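Local coordinates for putative amino acid binding protein (Streptococcus mutans, PDB 4C0R) that binds glutathione, held here as its oxidized disulfide, and probably delivers it to the cystine ABC importer TcyBC for uptake into the cell, at residues 65-70 / 192-197; 6-11 / 47-52; 147-152 / 174-179. One frame throughout, in Å; residues are numbered along the deposited sequence.

Contact 1 of 3, residues 65-70 / 192-197; sequences IGANNI and VYFIFA. With GDS (oxidized glutathione disulfide), chain C.
I65 occupies the apolar centre, lying alongside both F194 and F196. Its CG1 meets F196 CD2 at 3.9 Å, while its CG2 reaches towards F194 CD1. The F194 ring also turns an edge to A67, whose CB is 3.6 Å from F194 CD1. Helices 27-36 and 201-216 close over this face through V31, A32, L203 and V207. On the other face I195 and I70 cross at about a right angle, their CD1 methyls 4.0 Å apart. The crowded first torsion of I195, with CG1 between backbone N and carbonyl carbon (chi1 59°), lays CG1 over G66, where a glycine leaves room for it.

The backbones that carry these groups form an antiparallel pair. G66 N donates to I195 O at 2.9 Å from above the carbonyl plane, and the return bond from I195 N to G66 O lies in plane and is nearly straight (171°). Beyond A67 the chain turns a corner, and direct pairing gives way to a water that accepts from N68 N and I70 N and donates to Y193 O (2.7 Å). Past the water lies one bent bond, from Y193 N to I70 O (131°).

At the polar edge N69 grips one γ-glutamyl arm of the disulfide. Its backbone O accepts from ligand N6 at 2.8 Å, and its ND2 donates to ligand O6 at 3.0 Å. The corner thus spends on the ligand a peptide carbonyl turned away from strand pairing, and an amino group held this way is recognised as a donor, consistent with selection for the free α-amino end of the peptide.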
# COMPACT_ATOMS: atom_id res chain seq x y z
N ILE A 65 12.87 1.59 8.46
CA ILE A 65 11.99 0.76 7.65
C ILE A 65 10.76 1.58 7.36
O ILE A 65 10.30 2.36 8.21
CB ILE A 65 11.53 -0.53 8.39
CG1 ILE A 65 12.71 -1.25 9.02
CG2 ILE A 65 10.81 -1.42 7.41
CD1 ILE A 65 12.31 -2.48 9.78
N GLY A 66 10.20 1.43 6.16
CA GLY A 66 8.92 2.01 5.80
C GLY A 66 7.99 0.87 5.39
O GLY A 66 8.40 -0.08 4.73
N ALA A 67 6.74 0.97 5.80
CA ALA A 67 5.74 -0.08 5.50
C ALA A 67 4.39 0.54 5.48
O ALA A 67 3.97 1.10 6.48
CB ALA A 67 5.77 -1.15 6.51
N ASN A 68 3.74 0.49 4.34
CA ASN A 68 2.37 0.96 4.17
C ASN A 68 1.88 0.60 2.75
O ASN A 68 1.67 1.47 1.93
CB ASN A 68 2.27 2.48 4.40
CG ASN A 68 0.88 2.92 4.80
OD1 ASN A 68 0.60 3.22 5.98
ND2 ASN A 68 -0.02 2.91 3.85
N ASN A 69 1.69 -0.67 2.46
CA ASN A 69 1.18 -1.09 1.13
C ASN A 69 2.04 -0.46 -0.00
O ASN A 69 1.51 0.02 -1.01
CB ASN A 69 -0.27 -0.65 1.02
CG ASN A 69 -0.97 -1.05 -0.27
OD1 ASN A 69 -0.88 -2.18 -0.74
ND2 ASN A 69 -1.73 -0.11 -0.82
N ILE A 70 3.36 -0.50 0.18
CA ILE A 70 4.26 0.23 -0.72
C ILE A 70 4.68 -0.58 -1.92
O ILE A 70 5.22 -1.66 -1.79
CB ILE A 70 5.50 0.67 0.04
CG1 ILE A 70 5.13 1.66 1.14
CG2 ILE A 70 6.57 1.31 -0.86
CD1 ILE A 70 6.29 1.95 2.17
N VAL A 192 3.79 -5.66 -3.07
CA VAL A 192 4.10 -4.62 -2.11
C VAL A 192 5.20 -5.14 -1.18
O VAL A 192 5.45 -6.38 -1.12
CB VAL A 192 2.92 -4.15 -1.39
CG1 VAL A 192 1.95 -3.37 -2.37
CG2 VAL A 192 2.28 -5.30 -0.69
N TYR A 193 5.88 -4.23 -0.50
CA TYR A 193 7.19 -4.52 0.08
C TYR A 193 7.45 -3.69 1.31
O TYR A 193 6.81 -2.63 1.45
CB TYR A 193 8.27 -3.99 -0.89
CG TYR A 193 8.27 -4.60 -2.26
CD1 TYR A 193 7.44 -4.13 -3.29
CD2 TYR A 193 9.09 -5.67 -2.53
CE1 TYR A 193 7.46 -4.71 -4.57
CE2 TYR A 193 9.09 -6.28 -3.77
CZ TYR A 193 8.31 -5.79 -4.79
OH TYR A 193 8.36 -6.40 -6.03
N PHE A 194 8.41 -4.09 2.11
CA PHE A 194 9.05 -3.18 3.06
C PHE A 194 10.13 -2.43 2.31
O PHE A 194 10.77 -2.98 1.41
CB PHE A 194 9.72 -3.94 4.18
CG PHE A 194 8.75 -4.65 5.10
CD1 PHE A 194 7.92 -3.93 5.94
CD2 PHE A 194 8.68 -6.04 5.11
CE1 PHE A 194 7.03 -4.58 6.79
CE2 PHE A 194 7.79 -6.69 5.98
CZ PHE A 194 6.99 -5.96 6.81
N ILE A 195 10.37 -1.18 2.69
CA ILE A 195 11.52 -0.47 2.19
C ILE A 195 12.42 -0.05 3.35
O ILE A 195 12.01 -0.04 4.50
CB ILE A 195 11.14 0.76 1.35
CG1 ILE A 195 10.29 1.75 2.15
CG2 ILE A 195 10.47 0.38 0.04
CD1 ILE A 195 10.03 3.08 1.38
N PHE A 196 13.68 0.24 3.02
CA PHE A 196 14.64 0.55 4.07
C PHE A 196 15.50 1.74 3.67
O PHE A 196 15.75 1.98 2.49
CB PHE A 196 15.62 -0.60 4.35
CG PHE A 196 14.95 -1.92 4.61
CD1 PHE A 196 14.54 -2.71 3.56
CD2 PHE A 196 14.77 -2.36 5.89
CE1 PHE A 196 13.93 -3.95 3.78
CE2 PHE A 196 14.15 -3.58 6.12
CZ PHE A 196 13.74 -4.38 5.06
N ALA A 197 16.02 2.40 4.69
CA ALA A 197 17.04 3.44 4.47
C ALA A 197 18.20 2.75 3.77
O ALA A 197 18.48 1.56 3.96
CB ALA A 197 17.43 4.07 5.80
CD1 GDS C . -1.71 11.93 3.10
N2 GDS C . -3.00 11.26 2.90
CA2 GDS C . -3.25 10.16 3.75
C2 GDS C . -3.82 10.40 5.10
O2 GDS C . -3.67 9.57 6.02
CB2 GDS C . -2.96 8.75 3.41
SG2 GDS C . -2.43 8.52 1.73
N3 GDS C . -4.56 11.63 5.30
CA3 GDS C . -5.06 11.97 6.63
C3 GDS C . -4.11 13.05 7.12
OE3 GDS C . -4.53 14.03 7.81
OE4 GDS C . -2.87 13.03 6.83
N4 GDS C . -2.98 6.01 -0.26
CA4 GDS C . -4.29 6.45 -0.67
C4 GDS C . -4.22 7.15 -1.98
OE5 GDS C . -3.24 6.97 -2.77
OE6 GDS C . -5.19 7.89 -2.28
C5 GDS C . -2.84 5.39 1.02
O5 GDS C . -3.83 5.20 1.73
CA5 GDS C . -1.45 5.12 1.40
N5 GDS C . -0.55 4.70 0.41
CB5 GDS C . -0.93 6.00 2.48
SG5 GDS C . -0.60 7.64 1.80
CA6 GDS C . 0.67 2.57 -3.63
C6 GDS C . 2.07 3.16 -3.58
OE7 GDS C . 2.22 4.39 -3.85
OE8 GDS C . 3.06 2.46 -3.26
N6 GDS C . 0.81 1.10 -3.51
CB6 GDS C . -0.19 3.14 -2.57
CG6 GDS C . 0.59 3.19 -1.23
CD6 GDS C . -0.43 3.42 -0.14
O6 GDS C . -1.16 2.55 0.35
O HOH W 1 4.53 -1.69 2.64

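Contact 2 of 3, residues 6-11 / 47-52; sequences TLATVG and QKTEWT. With CD (cadmium ion), chain H; GDS (oxidized glutathione disulfide), chain C.
Three backbone hydrogen bonds tie the strands in parallel register. Q47 N donates to L7 O at 2.8 Å, almost along the C=O axis; T9 N donates to Q47 O; and T49 N returns to T9 O at 2.9 Å, again nearly axial. CA-H...O contacts from A8, K48 and V10 run beside them, and K48 CG closely approaches V10 O, at 3.1 Å. Where the strands part, water 2 takes over, donating to both V10 O and T49 O. Among polar side chains, Q47 folds back at chi2 so that NE2 bonds K48 O on a lone pair, whereas the hydroxyls look outside the pair, T9 OG1 to S17, A67 and N68, and T49 OG1 to Y63.

Strands 3-9 and 42-48 are parallel neighbours joined by helix 27-36, which lies against L7 and T9: a beta-alpha-beta crossover, as expected of a family 3 solute-binding protein, with the ligand at the strands' C-terminal ends.

Apolar contacts follow that direction. T6 CG2 lies beside Q47 CB, and A8 CB meets T49 CG2. V10, with CG1 anti to the backbone N (chi1 -172°), directs CG2 to the edge of the W51 ring, 3.8 Å from CE3. A face of the same indole carries sulfur SG5 of the disulfide, 3.4 Å from W51 CG and offset toward the rim.

Metal coordination ties 47-52 to the ligand. E50 holds a cadmium ion with both carboxylate oxygens, OE1 at 2.5 Å and OE2 at 2.3 Å, and the glycine carboxylate of the glutathione half carrying the other sulfur binds the same ion through OE4.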
# COMPACT_ATOMS: atom_id res chain seq x y z
N THR A 6 13.37 2.02 13.89
CA THR A 6 12.04 2.61 13.79
C THR A 6 11.42 2.32 12.42
O THR A 6 12.00 2.61 11.38
CB THR A 6 12.06 4.11 14.04
OG1 THR A 6 12.58 4.32 15.37
CG2 THR A 6 10.68 4.71 13.97
N LEU A 7 10.28 1.64 12.46
CA LEU A 7 9.44 1.39 11.28
C LEU A 7 8.39 2.49 11.19
O LEU A 7 7.62 2.72 12.14
CB LEU A 7 8.81 -0.01 11.41
CG LEU A 7 7.92 -0.41 10.24
CD1 LEU A 7 7.80 -1.93 10.19
CD2 LEU A 7 6.53 0.19 10.27
N ALA A 8 8.41 3.20 10.07
CA ALA A 8 7.44 4.29 9.83
C ALA A 8 6.30 3.84 8.94
O ALA A 8 6.50 3.11 7.96
CB ALA A 8 8.14 5.49 9.21
N THR A 9 5.07 4.24 9.33
CA THR A 9 3.89 3.88 8.60
C THR A 9 2.91 5.01 8.64
O THR A 9 3.04 5.87 9.49
CB THR A 9 3.29 2.58 9.18
OG1 THR A 9 2.26 2.09 8.35
CG2 THR A 9 2.75 2.82 10.58
N VAL A 10 1.90 5.01 7.77
CA VAL A 10 0.87 6.05 7.85
C VAL A 10 -0.25 5.59 8.77
O VAL A 10 -0.81 6.38 9.54
CB VAL A 10 0.30 6.42 6.48
CG1 VAL A 10 -0.59 7.62 6.60
CG2 VAL A 10 1.44 6.73 5.47
N GLY A 11 -0.64 4.32 8.71
CA GLY A 11 -1.64 3.81 9.62
C GLY A 11 -3.06 4.23 9.27
O GLY A 11 -3.97 4.13 10.13
N GLN A 47 6.00 3.53 14.32
CA GLN A 47 5.70 4.94 14.43
C GLN A 47 4.77 5.39 13.32
O GLN A 47 5.12 5.24 12.13
CB GLN A 47 6.98 5.71 14.29
CG GLN A 47 6.84 7.21 14.42
CD GLN A 47 6.20 7.62 15.74
OE1 GLN A 47 6.72 7.31 16.80
NE2 GLN A 47 5.05 8.26 15.66
N LYS A 48 3.65 5.99 13.70
CA LYS A 48 2.74 6.57 12.73
C LYS A 48 3.32 7.94 12.36
O LYS A 48 3.79 8.70 13.23
CB LYS A 48 1.35 6.71 13.37
CG LYS A 48 0.21 6.76 12.45
CD LYS A 48 -1.12 6.85 13.19
CE LYS A 48 -2.21 7.21 12.20
NZ LYS A 48 -2.02 8.64 11.84
N THR A 49 3.32 8.26 11.09
CA THR A 49 3.83 9.52 10.62
C THR A 49 3.13 9.89 9.30
O THR A 49 2.32 9.09 8.79
CB THR A 49 5.35 9.48 10.50
OG1 THR A 49 5.87 10.81 10.36
CG2 THR A 49 5.77 8.63 9.31
N GLU A 50 3.39 11.06 8.75
CA GLU A 50 2.79 11.40 7.47
C GLU A 50 3.44 10.59 6.35
O GLU A 50 4.62 10.24 6.40
CB GLU A 50 3.03 12.88 7.15
CG GLU A 50 2.38 13.84 8.12
CD GLU A 50 0.91 14.14 7.87
OE1 GLU A 50 0.29 13.57 6.98
OE2 GLU A 50 0.39 14.98 8.61
N TRP A 51 2.67 10.36 5.29
CA TRP A 51 3.18 9.62 4.15
C TRP A 51 4.48 10.22 3.62
O TRP A 51 5.45 9.52 3.42
CB TRP A 51 2.11 9.68 3.07
CG TRP A 51 2.46 9.19 1.69
CD1 TRP A 51 2.49 9.95 0.58
CD2 TRP A 51 2.76 7.85 1.28
NE1 TRP A 51 2.82 9.19 -0.52
CE2 TRP A 51 2.99 7.89 -0.12
CE3 TRP A 51 2.86 6.64 1.95
CZ2 TRP A 51 3.32 6.74 -0.85
CZ3 TRP A 51 3.18 5.50 1.22
CH2 TRP A 51 3.39 5.57 -0.17
N THR A 52 4.52 11.53 3.44
CA THR A 52 5.73 12.10 2.84
C THR A 52 6.91 11.99 3.81
O THR A 52 8.05 11.85 3.39
CB THR A 52 5.51 13.56 2.35
OG1 THR A 52 5.02 14.36 3.41
CG2 THR A 52 4.53 13.57 1.23
CD CD H . -1.77 14.71 7.91
CD1 GDS C . -1.71 11.93 3.10
N2 GDS C . -3.00 11.26 2.90
CA2 GDS C . -3.25 10.16 3.75
C2 GDS C . -3.82 10.40 5.10
O2 GDS C . -3.67 9.57 6.02
CB2 GDS C . -2.96 8.75 3.41
SG2 GDS C . -2.43 8.52 1.73
N3 GDS C . -4.56 11.63 5.30
CA3 GDS C . -5.06 11.97 6.63
C3 GDS C . -4.11 13.05 7.12
OE3 GDS C . -4.53 14.03 7.81
OE4 GDS C . -2.87 13.03 6.83
N4 GDS C . -2.98 6.01 -0.26
CA4 GDS C . -4.29 6.45 -0.67
C4 GDS C . -4.22 7.15 -1.98
OE5 GDS C . -3.24 6.97 -2.77
OE6 GDS C . -5.19 7.89 -2.28
C5 GDS C . -2.84 5.39 1.02
O5 GDS C . -3.83 5.20 1.73
CA5 GDS C . -1.45 5.12 1.40
N5 GDS C . -0.55 4.70 0.41
CB5 GDS C . -0.93 6.00 2.48
SG5 GDS C . -0.60 7.64 1.80
CA6 GDS C . 0.67 2.57 -3.63
C6 GDS C . 2.07 3.16 -3.58
OE7 GDS C . 2.22 4.39 -3.85
OE8 GDS C . 3.06 2.46 -3.26
N6 GDS C . 0.81 1.10 -3.51
CB6 GDS C . -0.19 3.14 -2.57
CG6 GDS C . 0.59 3.19 -1.23
CD6 GDS C . -0.43 3.42 -0.14
O6 GDS C . -1.16 2.55 0.35
O HOH W 2 -0.02 9.14 10.04

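Contact 3 of 3, residues 147-152 / 174-179; sequences HQIRNV and QGLDNL. With CD (cadmium ion), chain G; GDS (oxidized glutathione disulfide), chain C.
I149 projects from helix 145-153 with CG2 anti to the backbone N, and this methyl is received by two leucines of the loop at different inclinations. L176 crosses it at about a right angle, bringing CD1 to 3.7 Å from I149 CG2, while L179 comes in obliquely and sets its own CD1 at 3.6 Å from the same methyl. The second branch of L179 turns to the position one helical turn further on: L179 CD2 meets V152 CG1 at 3.9 Å, a carbon that chi1 of 173° places anti to the backbone N. I170 and I171 of helix 164-173 extend this apolar surface.

The loop that offers the leucines links helix 164-173 to strand 179-183, and its shape is a chain of tight turns. G175, with positive phi, ends the helix in a Schellman motif; L176 then centres an inverse gamma turn and opens a type I beta turn closed by L179, so both leucines face helix 145-153.

R150 borders the apolar group. In the conformer described, its chain bends at chi3 and lays one guanidinium face against L176 CD2, offset toward the rim, while the amide of Q174 stands at the guanidinium edge, the two planes 77° apart and R150 NH2 3.0 Å from Q174 OE1.

H147 and Q148 do not touch the loop. H147 ND1 binds a cadmium ion at 2.3 Å, with two waters and a further ligand from elsewhere. Q148 reaches into the ligand cleft, where NE2 donates to carboxylate oxygen OE6 of the disulfide at 3.0 Å, steadied by E143 O at NE2 and K160 at OE1.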
# COMPACT_ATOMS: atom_id res chain seq x y z
N HIS A 147 -11.91 8.15 3.27
CA HIS A 147 -12.56 9.44 3.06
C HIS A 147 -12.82 9.59 1.55
O HIS A 147 -13.88 10.06 1.13
CB HIS A 147 -11.65 10.56 3.58
CG HIS A 147 -12.27 11.92 3.59
ND1 HIS A 147 -13.11 12.36 4.59
CD2 HIS A 147 -12.18 12.95 2.70
CE1 HIS A 147 -13.50 13.60 4.33
NE2 HIS A 147 -12.96 13.98 3.19
N GLN A 148 -11.82 9.25 0.74
CA GLN A 148 -11.92 9.44 -0.69
C GLN A 148 -12.92 8.45 -1.27
O GLN A 148 -13.73 8.83 -2.16
CB GLN A 148 -10.58 9.29 -1.37
CG GLN A 148 -9.46 10.27 -0.89
CD GLN A 148 -8.16 9.92 -1.58
OE1 GLN A 148 -8.11 9.88 -2.77
NE2 GLN A 148 -7.12 9.65 -0.81
N ILE A 149 -12.91 7.22 -0.77
CA ILE A 149 -13.85 6.22 -1.24
C ILE A 149 -15.29 6.61 -0.89
O ILE A 149 -16.20 6.58 -1.74
CB ILE A 149 -13.48 4.81 -0.77
CG1 ILE A 149 -12.18 4.40 -1.46
CG2 ILE A 149 -14.61 3.81 -1.02
CD1 ILE A 149 -11.64 3.07 -1.01
N ARG A 150 -15.51 7.05 0.34
CA ARG A 150 -16.82 7.59 0.71
C ARG A 150 -17.23 8.77 -0.18
O ARG A 150 -18.40 8.91 -0.52
CB ARG A 150 -16.81 8.00 2.18
CG ARG A 150 -18.16 8.31 2.74
CD ARG A 150 -18.05 8.61 4.22
NE ARG A 150 -17.65 7.43 4.96
CZ ARG A 150 -18.53 6.57 5.43
NH1 ARG A 150 -19.83 6.76 5.23
NH2 ARG A 150 -18.12 5.52 6.10
N ASN A 151 -16.30 9.65 -0.55
CA ASN A 151 -16.62 10.78 -1.44
C ASN A 151 -17.12 10.31 -2.81
O ASN A 151 -17.94 10.98 -3.45
CB ASN A 151 -15.41 11.65 -1.70
CG ASN A 151 -15.14 12.64 -0.58
OD1 ASN A 151 -16.00 12.89 0.28
ND2 ASN A 151 -13.95 13.22 -0.60
N VAL A 152 -16.63 9.18 -3.28
CA VAL A 152 -17.15 8.64 -4.55
C VAL A 152 -18.59 8.15 -4.30
O VAL A 152 -19.50 8.44 -5.10
CB VAL A 152 -16.23 7.49 -5.10
CG1 VAL A 152 -16.86 6.80 -6.35
CG2 VAL A 152 -14.87 8.02 -5.46
N GLN A 174 -17.40 -0.39 5.70
CA GLN A 174 -18.14 0.88 5.83
C GLN A 174 -19.53 0.82 5.18
O GLN A 174 -20.26 1.83 5.17
CB GLN A 174 -17.37 2.04 5.23
CG GLN A 174 -15.99 2.27 5.84
CD GLN A 174 -16.05 2.54 7.31
OE1 GLN A 174 -16.80 3.42 7.75
NE2 GLN A 174 -15.27 1.78 8.09
N GLY A 175 -19.89 -0.33 4.65
CA GLY A 175 -21.24 -0.53 4.13
C GLY A 175 -21.58 0.38 2.96
O GLY A 175 -22.71 0.82 2.82
N LEU A 176 -20.59 0.64 2.11
CA LEU A 176 -20.78 1.49 0.94
C LEU A 176 -21.36 0.68 -0.21
O LEU A 176 -20.67 0.39 -1.22
CB LEU A 176 -19.46 2.12 0.57
CG LEU A 176 -18.80 2.86 1.75
CD1 LEU A 176 -17.49 3.44 1.32
CD2 LEU A 176 -19.70 3.96 2.31
N ASP A 177 -22.65 0.33 -0.07
CA ASP A 177 -23.27 -0.67 -0.94
C ASP A 177 -23.64 -0.13 -2.30
O ASP A 177 -24.16 -0.87 -3.13
CB ASP A 177 -24.55 -1.22 -0.29
CG ASP A 177 -25.34 -0.18 0.43
OD1 ASP A 177 -25.84 0.79 -0.20
OD2 ASP A 177 -25.53 -0.35 1.66
N ASN A 178 -23.38 1.13 -2.56
CA ASN A 178 -23.64 1.65 -3.89
C ASN A 178 -22.37 1.69 -4.74
O ASN A 178 -22.38 2.29 -5.81
CB ASN A 178 -24.24 3.04 -3.79
CG ASN A 178 -23.24 4.07 -3.41
OD1 ASN A 178 -22.37 3.84 -2.55
ND2 ASN A 178 -23.31 5.20 -4.07
N LEU A 179 -21.28 1.11 -4.24
CA LEU A 179 -20.01 1.10 -4.97
C LEU A 179 -19.67 -0.29 -5.44
O LEU A 179 -20.07 -1.30 -4.82
CB LEU A 179 -18.84 1.62 -4.11
CG LEU A 179 -18.91 3.08 -3.65
CD1 LEU A 179 -17.70 3.44 -2.80
CD2 LEU A 179 -19.03 3.99 -4.86
CD CD G . -13.53 11.08 6.44
CD1 GDS C . -1.71 11.93 3.10
N2 GDS C . -3.00 11.26 2.90
CA2 GDS C . -3.25 10.16 3.75
C2 GDS C . -3.82 10.40 5.10
O2 GDS C . -3.67 9.57 6.02
CB2 GDS C . -2.96 8.75 3.41
SG2 GDS C . -2.43 8.52 1.73
N3 GDS C . -4.56 11.63 5.30
CA3 GDS C . -5.06 11.97 6.63
C3 GDS C . -4.11 13.05 7.12
OE3 GDS C . -4.53 14.03 7.81
OE4 GDS C . -2.87 13.03 6.83
N4 GDS C . -2.98 6.01 -0.26
CA4 GDS C . -4.29 6.45 -0.67
C4 GDS C . -4.22 7.15 -1.98
OE5 GDS C . -3.24 6.97 -2.77
OE6 GDS C . -5.19 7.89 -2.28
C5 GDS C . -2.84 5.39 1.02
O5 GDS C . -3.83 5.20 1.73
CA5 GDS C . -1.45 5.12 1.40
N5 GDS C . -0.55 4.70 0.41
CB5 GDS C . -0.93 6.00 2.48
SG5 GDS C . -0.60 7.64 1.80
CA6 GDS C . 0.67 2.57 -3.63
C6 GDS C . 2.07 3.16 -3.58
OE7 GDS C . 2.22 4.39 -3.85
OE8 GDS C . 3.06 2.46 -3.26
N6 GDS C . 0.81 1.10 -3.51
CB6 GDS C . -0.19 3.14 -2.57
CG6 GDS C . 0.59 3.19 -1.23
CD6 GDS C . -0.43 3.42 -0.14
O6 GDS C . -1.16 2.55 0.35
O HOH W 3 -12.99 8.57 6.39
O HOH W 4 -15.52 10.74 5.46

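Overall arrangement
Contacts 1 and 2 are neighbours, their centres about 10 Å apart, in one sheet: strand 3-9 lies between 42-48 and 65-71, and 191-196 follows 65-71. They touch directly, I65 O with A8 N and A67 O with T9 OG1. Contact 3 stands apart, centres about 27 Å from contact 1 and 25 Å from contact 2, on a second lobe. Along the chain contact 2 comes first; contact 1 then opens at 65-70 and closes only at 192-197, after both segments of contact 3. The chain thus leaves the first lobe, builds much of the second and returns. All three reach the glutathione disulfide, which lies in the cleft between the lobes, as in other two-lobed solute-binding proteins.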